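Local coordinates for regulatory protein SWI6 (Saccharomyces cerevisiae, PDB 1SW6) that serves as the shared subunit of the yeast SBF and MBF transcription complexes, which drive cell-cycle-dependent gene expression, at residues A[140-145]-A[175-180]; A[166-171]-A[181-186]; A[61-66]-A[121-126]; A[133-138]-A[149-154]. All blocks are in the same frame, centred on the assembly; numbering follows the deposited sequence.

Contact 1: residues A[140-145]-A[175-180]; sequences SIANLE and VNNYDS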
# COMPACT_ATOMS: atom_id res chain seq x y z
N SER A 140 5.86 -2.43 8.04
CA SER A 140 4.86 -3.11 7.23
C SER A 140 5.53 -4.15 6.33
O SER A 140 4.92 -5.14 5.93
CB SER A 140 4.13 -2.09 6.36
OG SER A 140 3.03 -2.69 5.68
N ILE A 141 6.80 -3.92 6.05
CA ILE A 141 7.58 -4.77 5.17
C ILE A 141 8.49 -5.74 5.92
O ILE A 141 9.32 -6.41 5.33
CB ILE A 141 8.40 -3.83 4.23
CG1 ILE A 141 8.04 -4.14 2.80
CG2 ILE A 141 9.88 -3.87 4.54
CD1 ILE A 141 6.62 -3.81 2.48
N ALA A 142 8.31 -5.80 7.24
CA ALA A 142 9.10 -6.68 8.09
C ALA A 142 10.61 -6.47 7.99
O ALA A 142 11.38 -7.41 8.23
CB ALA A 142 8.76 -8.15 7.81
N ASN A 143 11.04 -5.26 7.65
CA ASN A 143 12.48 -5.04 7.58
C ASN A 143 12.99 -4.71 8.98
O ASN A 143 13.27 -3.56 9.31
CB ASN A 143 12.84 -3.88 6.65
CG ASN A 143 14.32 -3.87 6.31
OD1 ASN A 143 15.18 -3.96 7.20
ND2 ASN A 143 14.63 -3.76 5.03
N LEU A 144 13.10 -5.75 9.80
CA LEU A 144 13.55 -5.62 11.18
C LEU A 144 14.83 -4.81 11.37
O LEU A 144 14.89 -3.93 12.21
CB LEU A 144 13.72 -7.01 11.80
CG LEU A 144 14.19 -7.11 13.26
CD1 LEU A 144 13.23 -6.38 14.17
CD2 LEU A 144 14.28 -8.58 13.65
N GLU A 145 15.85 -5.12 10.59
CA GLU A 145 17.13 -4.43 10.73
C GLU A 145 17.01 -2.93 10.56
O GLU A 145 17.54 -2.16 11.37
CB GLU A 145 18.14 -4.96 9.73
CG GLU A 145 19.51 -5.18 10.36
CD GLU A 145 19.44 -6.16 11.51
OE1 GLU A 145 20.42 -6.22 12.29
OE2 GLU A 145 18.41 -6.88 11.63
N VAL A 175 1.02 -9.74 6.14
CA VAL A 175 1.54 -11.06 6.48
C VAL A 175 3.05 -11.09 6.50
O VAL A 175 3.66 -12.10 6.85
CB VAL A 175 1.09 -12.16 5.50
CG1 VAL A 175 -0.42 -12.15 5.37
CG2 VAL A 175 1.78 -11.98 4.16
N ASN A 176 3.65 -9.97 6.11
CA ASN A 176 5.10 -9.86 6.03
C ASN A 176 5.91 -10.29 7.25
O ASN A 176 6.93 -10.97 7.11
CB ASN A 176 5.47 -8.42 5.65
CG ASN A 176 4.97 -8.06 4.27
OD1 ASN A 176 3.78 -8.21 3.97
ND2 ASN A 176 5.88 -7.57 3.41
N ASN A 177 5.47 -9.91 8.45
CA ASN A 177 6.21 -10.27 9.65
C ASN A 177 6.05 -11.73 10.04
O ASN A 177 6.91 -12.30 10.70
CB ASN A 177 5.83 -9.33 10.78
CG ASN A 177 6.58 -8.00 10.70
OD1 ASN A 177 7.70 -7.90 11.17
ND2 ASN A 177 5.98 -7.00 10.08
N TYR A 178 4.96 -12.35 9.61
CA TYR A 178 4.73 -13.77 9.88
C TYR A 178 5.60 -14.57 8.89
O TYR A 178 6.37 -15.44 9.29
CB TYR A 178 3.25 -14.08 9.70
CG TYR A 178 2.91 -15.55 9.57
CD1 TYR A 178 3.20 -16.46 10.58
CD2 TYR A 178 2.26 -16.03 8.44
CE1 TYR A 178 2.84 -17.80 10.47
CE2 TYR A 178 1.90 -17.37 8.32
CZ TYR A 178 2.20 -18.24 9.34
OH TYR A 178 1.84 -19.56 9.20
N ASP A 179 5.48 -14.26 7.61
CA ASP A 179 6.26 -14.96 6.60
C ASP A 179 7.75 -14.87 6.88
O ASP A 179 8.48 -15.84 6.69
CB ASP A 179 5.98 -14.38 5.21
CG ASP A 179 4.60 -14.73 4.70
OD1 ASP A 179 3.88 -15.49 5.38
OD2 ASP A 179 4.23 -14.26 3.60
N SER A 180 8.18 -13.71 7.37
CA SER A 180 9.59 -13.49 7.66
C SER A 180 10.01 -13.92 9.06
O SER A 180 11.19 -13.92 9.39
CB SER A 180 9.95 -12.02 7.46
OG SER A 180 9.57 -11.58 6.16

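Contact 2: residues A[166-171]-A[181-186]; sequences SCLVKA and GTFEAL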
# COMPACT_ATOMS: atom_id res chain seq x y z
N SER A 166 -0.49 3.04 14.59
CA SER A 166 0.94 3.05 14.88
C SER A 166 1.70 2.16 13.91
O SER A 166 1.10 1.47 13.10
CB SER A 166 1.19 2.54 16.30
OG SER A 166 0.84 1.17 16.38
N CYS A 167 3.03 2.18 14.00
CA CYS A 167 3.84 1.35 13.12
C CYS A 167 3.68 -0.13 13.45
O CYS A 167 3.72 -0.97 12.56
CB CYS A 167 5.32 1.75 13.18
SG CYS A 167 6.07 1.72 14.81
N LEU A 168 3.50 -0.45 14.73
CA LEU A 168 3.32 -1.84 15.11
C LEU A 168 2.00 -2.36 14.52
O LEU A 168 1.89 -3.53 14.17
CB LEU A 168 3.32 -1.99 16.63
CG LEU A 168 3.08 -3.43 17.11
CD1 LEU A 168 4.26 -4.30 16.68
CD2 LEU A 168 2.90 -3.46 18.63
N VAL A 169 1.01 -1.48 14.40
CA VAL A 169 -0.28 -1.86 13.81
C VAL A 169 -0.06 -2.33 12.36
O VAL A 169 -0.75 -3.22 11.87
CB VAL A 169 -1.28 -0.66 13.85
CG1 VAL A 169 -2.53 -0.94 12.99
CG2 VAL A 169 -1.72 -0.42 15.30
N LYS A 170 0.92 -1.75 11.67
CA LYS A 170 1.22 -2.15 10.30
C LYS A 170 1.75 -3.57 10.27
O LYS A 170 1.49 -4.32 9.33
CB LYS A 170 2.26 -1.19 9.68
CG LYS A 170 1.74 0.24 9.59
CD LYS A 170 0.37 0.25 8.92
CE LYS A 170 -0.37 1.54 9.19
NZ LYS A 170 -1.73 1.50 8.62
N ALA A 171 2.49 -3.94 11.31
CA ALA A 171 3.03 -5.29 11.41
C ALA A 171 1.91 -6.31 11.44
O ALA A 171 2.04 -7.40 10.87
CB ALA A 171 3.88 -5.43 12.68
N GLY A 181 9.03 -14.30 9.89
CA GLY A 181 9.35 -14.73 11.25
C GLY A 181 10.09 -13.69 12.07
O GLY A 181 10.92 -14.03 12.91
N THR A 182 9.80 -12.41 11.83
CA THR A 182 10.46 -11.34 12.57
C THR A 182 9.60 -10.72 13.66
O THR A 182 10.08 -9.90 14.44
CB THR A 182 10.89 -10.18 11.62
OG1 THR A 182 9.80 -9.83 10.77
CG2 THR A 182 12.10 -10.59 10.78
N PHE A 183 8.32 -11.10 13.72
CA PHE A 183 7.42 -10.51 14.70
C PHE A 183 7.85 -10.51 16.16
O PHE A 183 7.82 -9.47 16.82
CB PHE A 183 6.02 -11.13 14.60
CG PHE A 183 4.96 -10.35 15.32
CD1 PHE A 183 4.68 -9.03 14.96
CD2 PHE A 183 4.24 -10.93 16.36
CE1 PHE A 183 3.68 -8.31 15.62
CE2 PHE A 183 3.25 -10.20 17.03
CZ PHE A 183 2.97 -8.89 16.65
N GLU A 184 8.26 -11.67 16.68
CA GLU A 184 8.66 -11.73 18.07
C GLU A 184 9.85 -10.83 18.36
O GLU A 184 9.88 -10.16 19.39
CB GLU A 184 8.95 -13.17 18.51
CG GLU A 184 9.29 -13.29 20.00
CD GLU A 184 8.99 -14.67 20.58
OE1 GLU A 184 8.84 -15.63 19.80
OE2 GLU A 184 8.91 -14.80 21.82
N ALA A 185 10.82 -10.81 17.45
CA ALA A 185 11.99 -9.95 17.64
C ALA A 185 11.57 -8.49 17.52
O ALA A 185 12.11 -7.61 18.20
CB ALA A 185 13.07 -10.28 16.60
N LEU A 186 10.59 -8.23 16.65
CA LEU A 186 10.09 -6.86 16.46
C LEU A 186 9.50 -6.26 17.75
O LEU A 186 9.61 -5.06 18.01
CB LEU A 186 9.03 -6.84 15.37
CG LEU A 186 8.49 -5.47 14.96
CD1 LEU A 186 9.57 -4.67 14.25
CD2 LEU A 186 7.29 -5.66 14.03

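Contact 3: residues A[61-66]-A[121-126]; sequences MKLEAF and LNLNIP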
# COMPACT_ATOMS: atom_id res chain seq x y z
N MET A 61 11.57 16.31 1.57
CA MET A 61 12.20 15.89 0.32
C MET A 61 13.47 15.10 0.63
O MET A 61 13.76 14.10 -0.03
CB MET A 61 12.54 17.10 -0.55
CG MET A 61 11.34 17.98 -0.85
SD MET A 61 11.78 19.50 -1.70
CE MET A 61 10.30 19.74 -2.70
N LYS A 62 14.21 15.54 1.64
CA LYS A 62 15.43 14.85 2.03
C LYS A 62 15.08 13.49 2.64
O LYS A 62 15.68 12.48 2.28
CB LYS A 62 16.21 15.67 3.06
CG LYS A 62 17.52 15.01 3.46
CD LYS A 62 18.22 15.77 4.58
CE LYS A 62 19.58 15.16 4.87
NZ LYS A 62 20.24 15.81 6.05
N LEU A 63 14.11 13.47 3.55
CA LEU A 63 13.71 12.21 4.18
C LEU A 63 13.23 11.24 3.09
O LEU A 63 13.59 10.06 3.09
CB LEU A 63 12.57 12.45 5.19
CG LEU A 63 12.03 11.18 5.86
CD1 LEU A 63 13.17 10.47 6.57
CD2 LEU A 63 10.90 11.53 6.84
N GLU A 64 12.42 11.76 2.17
CA GLU A 64 11.91 10.95 1.07
C GLU A 64 13.07 10.35 0.28
O GLU A 64 13.00 9.21 -0.16
CB GLU A 64 11.03 11.78 0.14
CG GLU A 64 9.62 12.06 0.67
CD GLU A 64 8.73 12.77 -0.35
OE1 GLU A 64 7.52 12.96 -0.07
OE2 GLU A 64 9.24 13.15 -1.43
N ALA A 65 14.14 11.13 0.12
CA ALA A 65 15.31 10.66 -0.63
C ALA A 65 15.99 9.53 0.13
O ALA A 65 16.20 8.44 -0.41
CB ALA A 65 16.29 11.81 -0.86
N PHE A 66 16.34 9.81 1.38
CA PHE A 66 16.99 8.83 2.24
C PHE A 66 16.19 7.53 2.29
O PHE A 66 16.77 6.44 2.25
CB PHE A 66 17.11 9.40 3.65
CG PHE A 66 17.75 8.46 4.64
CD1 PHE A 66 18.98 7.86 4.36
CD2 PHE A 66 17.16 8.22 5.88
CE1 PHE A 66 19.60 7.04 5.30
CE2 PHE A 66 17.77 7.40 6.82
CZ PHE A 66 19.00 6.81 6.53
N LEU A 121 18.46 16.10 8.47
CA LEU A 121 17.68 14.87 8.38
C LEU A 121 16.74 14.73 9.57
O LEU A 121 17.18 14.71 10.72
CB LEU A 121 18.59 13.65 8.32
CG LEU A 121 17.81 12.33 8.22
CD1 LEU A 121 16.98 12.34 6.93
CD2 LEU A 121 18.76 11.15 8.22
N ASN A 122 15.44 14.61 9.28
CA ASN A 122 14.42 14.47 10.32
C ASN A 122 13.64 13.20 10.01
O ASN A 122 12.94 13.14 9.00
CB ASN A 122 13.50 15.69 10.28
CG ASN A 122 12.56 15.74 11.46
OD1 ASN A 122 11.94 14.74 11.84
ND2 ASN A 122 12.43 16.93 12.06
N LEU A 123 13.74 12.20 10.88
CA LEU A 123 13.06 10.92 10.67
C LEU A 123 11.59 10.89 11.06
O LEU A 123 10.89 9.92 10.76
CB LEU A 123 13.78 9.80 11.44
CG LEU A 123 15.26 9.60 11.17
CD1 LEU A 123 15.81 8.58 12.14
CD2 LEU A 123 15.46 9.15 9.73
N ASN A 124 11.13 11.94 11.72
CA ASN A 124 9.75 11.99 12.18
C ASN A 124 8.84 12.90 11.35
O ASN A 124 8.20 13.82 11.87
CB ASN A 124 9.74 12.38 13.66
CG ASN A 124 10.56 11.41 14.51
OD1 ASN A 124 11.47 11.81 15.24
ND2 ASN A 124 10.25 10.12 14.41
N ILE A 125 8.77 12.60 10.05
CA ILE A 125 7.96 13.34 9.10
C ILE A 125 7.11 12.37 8.28
O ILE A 125 7.60 11.33 7.83
CB ILE A 125 8.86 14.09 8.08
CG1 ILE A 125 9.79 15.06 8.81
CG2 ILE A 125 8.00 14.81 7.05
CD1 ILE A 125 10.80 15.72 7.89
N PRO A 126 5.82 12.68 8.09
CA PRO A 126 5.02 11.75 7.30
C PRO A 126 5.65 11.70 5.90
O PRO A 126 6.09 12.73 5.38
CB PRO A 126 3.63 12.38 7.31
CG PRO A 126 3.60 13.08 8.64
CD PRO A 126 4.97 13.71 8.72

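Contact 4: residues A[133-138]-A[149-154]; sequences TPLHWL and HLVKHG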
# COMPACT_ATOMS: atom_id res chain seq x y z
N THR A 133 5.01 7.22 8.51
CA THR A 133 6.34 7.74 8.82
C THR A 133 7.24 6.65 8.24
O THR A 133 6.74 5.60 7.83
CB THR A 133 6.61 7.83 10.34
OG1 THR A 133 6.65 6.50 10.90
CG2 THR A 133 5.54 8.64 11.03
N PRO A 134 8.56 6.88 8.17
CA PRO A 134 9.40 5.81 7.61
C PRO A 134 9.22 4.51 8.40
O PRO A 134 9.24 3.41 7.83
CB PRO A 134 10.81 6.39 7.75
CG PRO A 134 10.58 7.84 7.49
CD PRO A 134 9.33 8.12 8.32
N LEU A 135 9.03 4.64 9.71
CA LEU A 135 8.86 3.47 10.57
C LEU A 135 7.66 2.60 10.16
O LEU A 135 7.74 1.37 10.24
CB LEU A 135 8.74 3.91 12.03
CG LEU A 135 9.43 3.02 13.07
CD1 LEU A 135 10.88 2.79 12.71
CD2 LEU A 135 9.31 3.67 14.44
N HIS A 136 6.57 3.22 9.73
CA HIS A 136 5.38 2.47 9.30
C HIS A 136 5.69 1.64 8.06
O HIS A 136 5.33 0.47 7.97
CB HIS A 136 4.23 3.40 8.96
CG HIS A 136 3.56 4.02 10.14
ND1 HIS A 136 4.14 5.03 10.88
CD2 HIS A 136 2.32 3.83 10.66
CE1 HIS A 136 3.29 5.43 11.81
NE2 HIS A 136 2.18 4.72 11.70
N TRP A 137 6.34 2.27 7.09
CA TRP A 137 6.70 1.61 5.83
C TRP A 137 7.61 0.42 6.06
O TRP A 137 7.35 -0.68 5.56
CB TRP A 137 7.42 2.59 4.90
CG TRP A 137 6.52 3.48 4.10
CD1 TRP A 137 5.21 3.78 4.34
CD2 TRP A 137 6.90 4.23 2.94
NE1 TRP A 137 4.74 4.67 3.41
CE2 TRP A 137 5.76 4.96 2.53
CE3 TRP A 137 8.08 4.36 2.20
CZ2 TRP A 137 5.77 5.81 1.42
CZ3 TRP A 137 8.09 5.20 1.09
CH2 TRP A 137 6.94 5.92 0.71
N LEU A 138 8.67 0.65 6.83
CA LEU A 138 9.65 -0.39 7.12
C LEU A 138 9.13 -1.53 7.98
O LEU A 138 9.57 -2.68 7.84
CB LEU A 138 10.89 0.24 7.75
CG LEU A 138 11.69 1.01 6.69
CD1 LEU A 138 12.87 1.73 7.30
CD2 LEU A 138 12.18 0.02 5.66
N HIS A 149 17.62 0.24 13.41
CA HIS A 149 18.50 1.36 13.13
C HIS A 149 17.74 2.68 13.23
O HIS A 149 18.25 3.65 13.78
CB HIS A 149 19.09 1.22 11.74
CG HIS A 149 20.30 0.34 11.68
ND1 HIS A 149 20.45 -0.66 10.75
CD2 HIS A 149 21.43 0.34 12.42
CE1 HIS A 149 21.62 -1.25 10.92
NE2 HIS A 149 22.24 -0.66 11.93
N LEU A 150 16.52 2.73 12.71
CA LEU A 150 15.74 3.97 12.77
C LEU A 150 15.35 4.32 14.20
O LEU A 150 15.32 5.49 14.58
CB LEU A 150 14.48 3.89 11.91
CG LEU A 150 14.65 3.86 10.39
CD1 LEU A 150 13.30 4.03 9.74
CD2 LEU A 150 15.58 4.96 9.94
N VAL A 151 15.03 3.30 15.00
CA VAL A 151 14.67 3.55 16.38
C VAL A 151 15.89 4.11 17.10
O VAL A 151 15.84 5.18 17.70
CB VAL A 151 14.21 2.25 17.09
CG1 VAL A 151 14.07 2.49 18.58
CG2 VAL A 151 12.88 1.79 16.49
N LYS A 152 17.00 3.39 17.01
CA LYS A 152 18.24 3.84 17.64
C LYS A 152 18.63 5.25 17.24
O LYS A 152 19.30 5.96 17.99
CB LYS A 152 19.38 2.88 17.28
CG LYS A 152 20.76 3.43 17.61
CD LYS A 152 21.85 2.41 17.33
CE LYS A 152 23.20 2.94 17.79
NZ LYS A 152 24.24 1.87 17.78
N HIS A 153 18.21 5.68 16.05
CA HIS A 153 18.55 7.01 15.58
C HIS A 153 17.52 8.11 15.80
O HIS A 153 17.62 9.18 15.21
CB HIS A 153 18.96 6.94 14.11
CG HIS A 153 20.34 6.40 13.91
ND1 HIS A 153 21.45 7.21 13.80
CD2 HIS A 153 20.80 5.12 13.88
CE1 HIS A 153 22.53 6.46 13.72
NE2 HIS A 153 22.17 5.19 13.76
N GLY A 154 16.53 7.84 16.66
CA GLY A 154 15.54 8.87 16.95
C GLY A 154 14.12 8.72 16.47
O GLY A 154 13.25 9.48 16.91

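Contact 1: residues A[140-145]-A[175-180]
The methyl group of A142 packs against the short helix 176-179 and S180 after it. A142 CB lies 3.4 Å from N176 O and 3.5 Å from OD1 of N177, and S180 OG approaches the same methyl at 3.9 Å. Two residues back, S140 O lies 3.3 Å from N176 CB. The N176 side chain has CG anti to its carbonyl carbon (chi1 -64°) and runs side by side with I141, both pointing the same way, with I141 CD1 3.9 Å from N176 ND2. All these contacts are van der Waals in kind; the hydrogen bonds lie in the next shell. N176 O is gripped twice, by S180 OG at 2.9 Å and by S180 N at 3.0 Å, from opposite faces of the carbonyl plane. The amide of N177 spans the junction, ND2 bonding to T139 O and OD1 to T182 OG1. An alanine at N177 would probably cost T139 O its side-chain donor, leaving it the bond from A142 N, take the acceptor from T182 OG1, and open a gap beside A142. A142 is held by the backbone: at a phi of 56° it is the C-prime residue of a Schellman motif, with N143 N bonded to L138 O and A142 N to T139 O. N176 ND2 also makes weak hydrogen bonds to G213 O and L293 O of the second subunit. The contact thus joins the turn between helices 134-140 and 144-152 of ANK 1 to helix 176-179 of ANK 2; N177 also touches A171, L186 and Y224 on helices 167-173, 183-190 and 218-234.

Contact 2: residues A[166-171]-A[181-186]
L168 and A171 of helix 167-173 face L186 and F183 of helix 183-190, both helices belonging to the second ankyrin repeat. The register runs in opposite senses along the two segments: the CA atoms of A171 and F183 are 7.6 Å apart, those of L168 and L186 8.5 Å. Each segment starts at a helix boundary. S166 is the N-cap of the first helix, its OG accepting a weak bond from V169 N, while G181, with a phi of 58°, is the positive-phi residue of a Schellman motif that ends the preceding helix. Between the helices the contact is wholly apolar. A171, whose CB points toward the other helix, brings that methyl to the edge of the F183 ring, near its plane, 4.1 Å from CE1. L168 crosses F183 at about a right angle and reaches the ring obliquely, with L168 CD1 4.2 Å from F183 CE1. In F183 a chi1 of -166° sets CG anti to the backbone N, and CE1 is the ring atom that meets both A171 CB and L168 CD1; the ring also meets that of Y224 on helix 218-234. L186 joins the cluster through one methyl, L186 CD2, which stands 3.7 Å from A171 CB and 4.2 Å from L168 CD1.

Contact 3: residues A[61-66]-A[121-126]
L63 and F66 of helix 57-71 pack on L121, L123 and I125, in the loop that leads from helix 105-115 toward the first ankyrin repeat and contains an Asx turn at N122. The apolar contacts centre on L63, whose two methyls divide the work. L63 CD2 lies 3.5 Å from I125 CB, while L63 CD1 is 4.1 Å from L123 CD2, the two leucines crossing at about a right angle. L121 CD2 sits over one face of the F66 ring, 4.1 Å from F66 CD2, and L123 CD2 meets the ring obliquely. L109 of helix 105-115 touches both F66 and L121. A van der Waals contact with a polar backbone atom puts L63 CD2 3.4 Å from N122 O. The polar contribution comes from K62, whose extended chain crosses L121 at about a right angle. Its NZ is 3.0 Å from L121 N, but both are donors, and the hydrogen bond goes instead to T119 O. An alanine in place of K62 would probably leave T119 O without this donor and the backbone at L121 less covered. The loop holds its own bend: N122 OD1 accepts from N124 N at 2.9 Å, with the donor in the side-chain carbonyl plane.

Contact 4: residues A[133-138]-A[149-154]
L150 is wedged among P134, L135 and L138, its CB directed toward the opposing helix. Two orientations define the packing. L135 and L150 slide past each other in opposite directions, so that L135 CD1 comes to rest 3.8 Å from L150 CB, near the root of its partner. L138 instead crosses L150 at about a right angle and the two meet methyl to methyl, with L138 CD1 only 3.4 Å from L150 CD1, tighter than usual van der Waals contact. The same L150 methyl, CD1, also touches P134, whose CB is 4.0 Å away. V151 adds a looser contact at the flank, its CG2 4.4 Å from L135 CD1. The backbones are closest at L135 and L150, where the CA atoms are 7.2 Å apart. Beyond the cluster, L150 packs on F105 of helix 105-115, and P134 on L63 and L67 of helix 57-71, so neighbouring helices continue the apolar core. At the helix boundaries, OG1 of the N-cap T133 and H136 ND1 share a hydrogen bond of 2.9 Å in the plane of the imidazole, whose NE2 bonds to E165 O in the next repeat, and G154, with a phi of 111°, is the C-prime residue of the Schellman motif that ends helix 144-152. The Thr-Pro-Leu-His sequence opening the first helix is a signature of the ankyrin repeat, and the leucine-rich interface described here is the inner seam of the helix pair in ANK 1 of this ankyrin-repeat domain.

The four contacts follow the ankyrin stack from its N-terminal side inward. Contact 3 packs the helix 57-71 and its loop partner beside ANK 1, its centre about 11 Å from that of contact 4; L123 O and P134 CD are 3.4 Å apart. Contact 4 closes the ANK 1 helix pair, and contact 2 the helix pair of ANK 2, with centres about 12 Å apart and C167 SG 3.8 Å from L135 CD2. Contact 1 ties the two repeats together, its centre about 7 Å from that of contact 2, where N177 OD1 and T182 OG1, 2.9 Å apart, probably hydrogen-bond; N143 N, 3.0 Å from L138 O, joins it to contact 4. Contacts 1 and 3 do not touch, their nearest atoms being about 10 Å apart.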